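PDB 2PD2: uncharacterized protein from Sulfolobus tokodaii, which is of unknown function but belongs to the DsrE/DsrF-like family, whose better-known members handle sulfur. Local coordinates for the interface of chains A and B. Numbering follows the deposited sequence. Chains: chain A/B, Hypothetical protein ST0148.

Contacts 1 and 2 are neighbouring patches of one A–B interface, the centres of their C-alpha atoms about 10 Å apart. Helix 91-100 of chain B joins them: B:Gly93, B:Val96 and B:Arg97 serve contact 1, while B:Ile95 and B:Gln99 serve contact 2. On chain A the helix meets the end of helix 13-26 and the N-terminal residue in contact 1, and strand 104-107 in contact 2. Chain B adds its own strand 104-107 to contact 2, but otherwise the chains present largely different surfaces. This would be compatible with a ring-like deposited trimer, which the structure alone does not prove in solution.

Contact 1: the interface of chains A and B. Residues chain A 1, 23, 26-27; chain B 90, 93, 96-97.
The guanidinium of B:Arg97 meets the carboxylate of A:Asp26 in a salt bridge that joins the two chains. NH2 of B:Arg97 donates to OD2 of A:Asp26 at 2.7 Å, using the syn lone pair of that oxygen, and the acceptor lies close to the guanidinium plane. NH1 adds a weak bond to the same OD2, so one carboxylate oxygen takes both nitrogens while the two planes stand 62° apart. A long, flexible side chain suits this place, since the B:Arg97 chain turns at chi3 (-73°), which carries the guanidinium back over B:Gly93, whose carbonyl oxygen lies above the centre of one face. With no side chain, B:Gly93 probably allows OD2 of A:Asp26 to come within 3.4 Å of the CA of B:Gly93. Within chain B, the hydroxyl OG of B:Ser90 accepts a bond from the backbone N of B:Gly93 at 3.0 Å, a typical cap for the first turn of a helix.

Apolar contact centres on the branched B:Val96. CG1 of B:Val96 meets CD1 of A:Ile27 at 3.7 Å and also touches CG of A:Met1, while CG2 faces CD1 of A:Leu23. The flexible thioether of A:Met1 bends alongside the valine, and its CE reaches towards the aliphatic part of B:Arg97.

In the fold, the patch sets helix 91-100 of chain B against the C-terminal end of helix 13-26 and the N-terminus of chain A.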
loop_
_atom_site.group_PDB
_atom_site.type_symbol
_atom_site.label_atom_id
_atom_site.label_comp_id
_atom_site.label_asym_id
_atom_site.label_seq_id
_atom_site.Cartn_x
_atom_site.Cartn_y
_atom_site.Cartn_z
ATOM N N MET A 1 0.574 -3.959 -20.585
ATOM C CA MET A 1 0.035 -3.730 -19.218
ATOM C C MET A 1 0.987 -2.835 -18.435
ATOM O O MET A 1 2.035 -3.293 -17.976
ATOM C CB MET A 1 -0.113 -5.056 -18.484
ATOM C CG MET A 1 -0.661 -4.913 -17.086
ATOM S SD MET A 1 -2.437 -4.708 -17.099
ATOM C CE MET A 1 -2.944 -6.394 -16.880
ATOM N N LEU A 23 5.989 -10.339 -10.804
ATOM C CA LEU A 23 5.094 -9.597 -11.690
ATOM C C LEU A 23 5.561 -9.775 -13.132
ATOM O O LEU A 23 4.787 -10.159 -14.010
ATOM C CB LEU A 23 5.111 -8.103 -11.336
ATOM C CG LEU A 23 4.242 -7.197 -12.215
ATOM C CD1 LEU A 23 2.789 -7.624 -12.089
ATOM C CD2 LEU A 23 4.404 -5.743 -11.796
ATOM N N ASP A 26 4.863 -13.063 -14.536
ATOM C CA ASP A 26 3.450 -13.390 -14.650
ATOM C C ASP A 26 2.641 -12.630 -15.691
ATOM O O ASP A 26 1.671 -13.163 -16.228
ATOM C CB ASP A 26 2.780 -13.234 -13.283
ATOM C CG ASP A 26 1.443 -13.947 -13.210
ATOM O OD1 ASP A 26 1.422 -15.179 -13.411
ATOM O OD2 ASP A 26 0.417 -13.281 -12.956
ATOM N N ILE A 27 3.025 -11.393 -15.978
ATOM C CA ILE A 27 2.289 -10.596 -16.951
ATOM C C ILE A 27 3.079 -10.386 -18.235
ATOM O O ILE A 27 4.053 -9.637 -18.265
ATOM C CB ILE A 27 1.890 -9.224 -16.355
ATOM C CG1 ILE A 27 0.990 -9.444 -15.130
ATOM C CG2 ILE A 27 1.133 -8.404 -17.392
ATOM C CD1 ILE A 27 0.458 -8.170 -14.511
ATOM N N SER B 90 0.337 -15.853 -9.551
ATOM C CA SER B 90 1.034 -14.713 -8.971
ATOM C C SER B 90 0.045 -13.805 -8.253
ATOM O O SER B 90 -0.956 -13.382 -8.831
ATOM C CB SER B 90 1.748 -13.933 -10.079
ATOM O OG SER B 90 2.246 -12.694 -9.615
ATOM N N GLY B 93 0.270 -10.435 -9.838
ATOM C CA GLY B 93 -0.321 -10.455 -11.166
ATOM C C GLY B 93 -1.840 -10.382 -11.069
ATOM O O GLY B 93 -2.498 -9.731 -11.881
ATOM N N VAL B 96 -2.910 -6.789 -10.060
ATOM C CA VAL B 96 -2.849 -5.898 -11.211
ATOM C C VAL B 96 -3.979 -6.194 -12.205
ATOM O O VAL B 96 -4.644 -5.278 -12.687
ATOM C CB VAL B 96 -1.468 -6.009 -11.913
ATOM C CG1 VAL B 96 -1.509 -5.324 -13.272
ATOM C CG2 VAL B 96 -0.384 -5.360 -11.025
ATOM N N ARG B 97 -4.205 -7.470 -12.508
ATOM C CA ARG B 97 -5.263 -7.833 -13.454
ATOM C C ARG B 97 -6.654 -7.423 -12.976
ATOM O O ARG B 97 -7.440 -6.892 -13.756
ATOM C CB ARG B 97 -5.240 -9.340 -13.754
ATOM C CG ARG B 97 -4.220 -9.748 -14.812
ATOM C CD ARG B 97 -4.371 -11.213 -15.208
ATOM N NE ARG B 97 -3.893 -12.114 -14.166
ATOM C CZ ARG B 97 -2.630 -12.517 -14.049
ATOM N NH1 ARG B 97 -1.718 -12.101 -14.918
ATOM N NH2 ARG B 97 -2.276 -13.329 -13.062
#

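Contact 2: the interface of chains A and B. Residues chain A 104-107; chain B 6, 95, 99, 105, 107.
The side-chain amide of B:Gln99 and the phenol of B:Tyr105 both grip the backbone of strand 104-107 in chain A. NE2 of B:Gln99 donates to the carbonyl O of A:Tyr105 at 2.7 Å, nearly along the C=O axis and close to the amide plane. Two residues on, the backbone N of A:Ala107 donates to OH of B:Tyr105 at 2.9 Å. The A:Ala107 carbonyl O in turn receives NE2 of B:Gln6 at 3.1 Å. Glutamine suits these places because its amide can both give and accept: OE1 of B:Gln99 also binds a water that pairs with the backbone N of A:Tyr105.

The tyrosines of the two chains meet edge to face: the edge of the B:Tyr105 ring, at CE2, points at the face of the A:Tyr105 ring, 3.7 Å from its CD2, with the planes of A:Tyr105 and B:Tyr105 77° apart. Beside the amide bond, CG2 of A:Ile104 packs against B:Gln99, and CD1 of A:Leu106 comes within 4.1 Å of CG2 of B:Ile95, a loose apolar contact beside the polar bonds.

Further out, the partners in chain B steady one another. NE2 of B:Gln99 lies over one face of the B:Tyr105 ring, towards its rim. With CG opposite the backbone N (chi1 175°), this tyrosine points its hydroxyl across the interface. A phenylalanine here would probably keep the ring contact but leave the A:Ala107 N-H and B:Gln6 OE1 without this shared hydroxyl. OH of B:Tyr105 donates to OE1 of B:Gln6 at 2.6 Å, arriving 44° out of the carbonyl plane rather than on a lone pair.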
loop_
_atom_site.group_PDB
_atom_site.type_symbol
_atom_site.label_atom_id
_atom_site.label_comp_id
_atom_site.label_asym_id
_atom_site.label_seq_id
_atom_site.Cartn_x
_atom_site.Cartn_y
_atom_site.Cartn_z
ATOM N N ILE A 104 -1.357 1.067 -13.703
ATOM C CA ILE A 104 -1.920 0.347 -12.574
ATOM C C ILE A 104 -0.943 0.378 -11.394
ATOM O O ILE A 104 0.235 0.054 -11.524
ATOM C CB ILE A 104 -2.248 -1.109 -12.963
ATOM C CG1 ILE A 104 -3.347 -1.107 -14.037
ATOM C CG2 ILE A 104 -2.700 -1.901 -11.726
ATOM C CD1 ILE A 104 -3.627 -2.458 -14.656
ATOM N N TYR A 105 -1.466 0.776 -10.243
ATOM C CA TYR A 105 -0.703 0.921 -9.008
ATOM C C TYR A 105 -0.540 -0.367 -8.205
ATOM O O TYR A 105 -1.501 -1.112 -7.995
ATOM C CB TYR A 105 -1.392 2.004 -8.169
ATOM C CG TYR A 105 -0.848 2.262 -6.783
ATOM C CD1 TYR A 105 0.522 2.325 -6.532
ATOM C CD2 TYR A 105 -1.721 2.529 -5.730
ATOM C CE1 TYR A 105 1.003 2.657 -5.259
ATOM C CE2 TYR A 105 -1.257 2.862 -4.468
ATOM C CZ TYR A 105 0.101 2.924 -4.236
ATOM O OH TYR A 105 0.537 3.284 -2.988
ATOM N N LEU A 106 0.689 -0.614 -7.760
ATOM C CA LEU A 106 1.013 -1.786 -6.953
ATOM C C LEU A 106 1.942 -1.341 -5.829
ATOM O O LEU A 106 3.075 -0.912 -6.080
ATOM C CB LEU A 106 1.706 -2.863 -7.802
ATOM C CG LEU A 106 2.199 -4.091 -7.021
ATOM C CD1 LEU A 106 1.009 -4.798 -6.362
ATOM C CD2 LEU A 106 2.926 -5.042 -7.954
ATOM N N ALA A 107 1.460 -1.426 -4.591
ATOM C CA ALA A 107 2.262 -1.022 -3.437
ATOM C C ALA A 107 2.976 -2.225 -2.831
ATOM O O ALA A 107 2.338 -3.202 -2.436
ATOM C CB ALA A 107 1.375 -0.362 -2.388
ATOM N N GLN B 6 -5.247 -6.346 -0.945
ATOM C CA GLN B 6 -3.925 -6.958 -0.866
ATOM C C GLN B 6 -3.424 -7.016 0.576
ATOM O O GLN B 6 -3.579 -6.059 1.327
ATOM C CB GLN B 6 -2.915 -6.156 -1.690
ATOM C CG GLN B 6 -1.450 -6.517 -1.400
ATOM C CD GLN B 6 -0.489 -5.438 -1.860
ATOM O OE1 GLN B 6 -0.768 -4.247 -1.709
ATOM N NE2 GLN B 6 0.651 -5.846 -2.408
ATOM N N ILE B 95 -3.572 -9.043 -8.522
ATOM C CA ILE B 95 -3.897 -7.706 -8.038
ATOM C C ILE B 95 -3.921 -6.716 -9.202
ATOM O O ILE B 95 -4.851 -5.916 -9.339
ATOM C CB ILE B 95 -2.869 -7.269 -6.958
ATOM C CG1 ILE B 95 -3.096 -8.090 -5.678
ATOM C CG2 ILE B 95 -2.992 -5.781 -6.675
ATOM C CD1 ILE B 95 -1.985 -7.961 -4.635
ATOM N N GLN B 99 -7.407 -5.011 -11.037
ATOM C CA GLN B 99 -7.512 -3.561 -11.170
ATOM C C GLN B 99 -7.790 -3.159 -12.614
ATOM O O GLN B 99 -8.575 -2.248 -12.864
ATOM C CB GLN B 99 -6.236 -2.864 -10.695
ATOM C CG GLN B 99 -6.070 -2.805 -9.184
ATOM C CD GLN B 99 -4.900 -1.925 -8.778
ATOM O OE1 GLN B 99 -4.969 -0.703 -8.870
ATOM N NE2 GLN B 99 -3.814 -2.551 -8.342
ATOM N N TYR B 105 -8.549 -1.072 -5.783
ATOM C CA TYR B 105 -7.419 -1.562 -5.001
ATOM C C TYR B 105 -7.343 -1.014 -3.579
ATOM O O TYR B 105 -7.493 0.190 -3.351
ATOM C CB TYR B 105 -6.142 -1.230 -5.783
ATOM C CG TYR B 105 -4.819 -1.541 -5.123
ATOM C CD1 TYR B 105 -4.607 -2.734 -4.432
ATOM C CD2 TYR B 105 -3.746 -0.665 -5.265
ATOM C CE1 TYR B 105 -3.345 -3.043 -3.907
ATOM C CE2 TYR B 105 -2.492 -0.962 -4.753
ATOM C CZ TYR B 105 -2.297 -2.147 -4.076
ATOM O OH TYR B 105 -1.043 -2.434 -3.605
ATOM N N ALA B 107 -4.747 -1.628 -0.253
ATOM C CA ALA B 107 -3.563 -2.276 0.312
ATOM C C ALA B 107 -3.634 -2.292 1.835
ATOM O O ALA B 107 -3.742 -1.243 2.471
ATOM C CB ALA B 107 -2.302 -1.551 -0.142
HETATM O O HOH W 1 -4.391 1.522 -10.088
#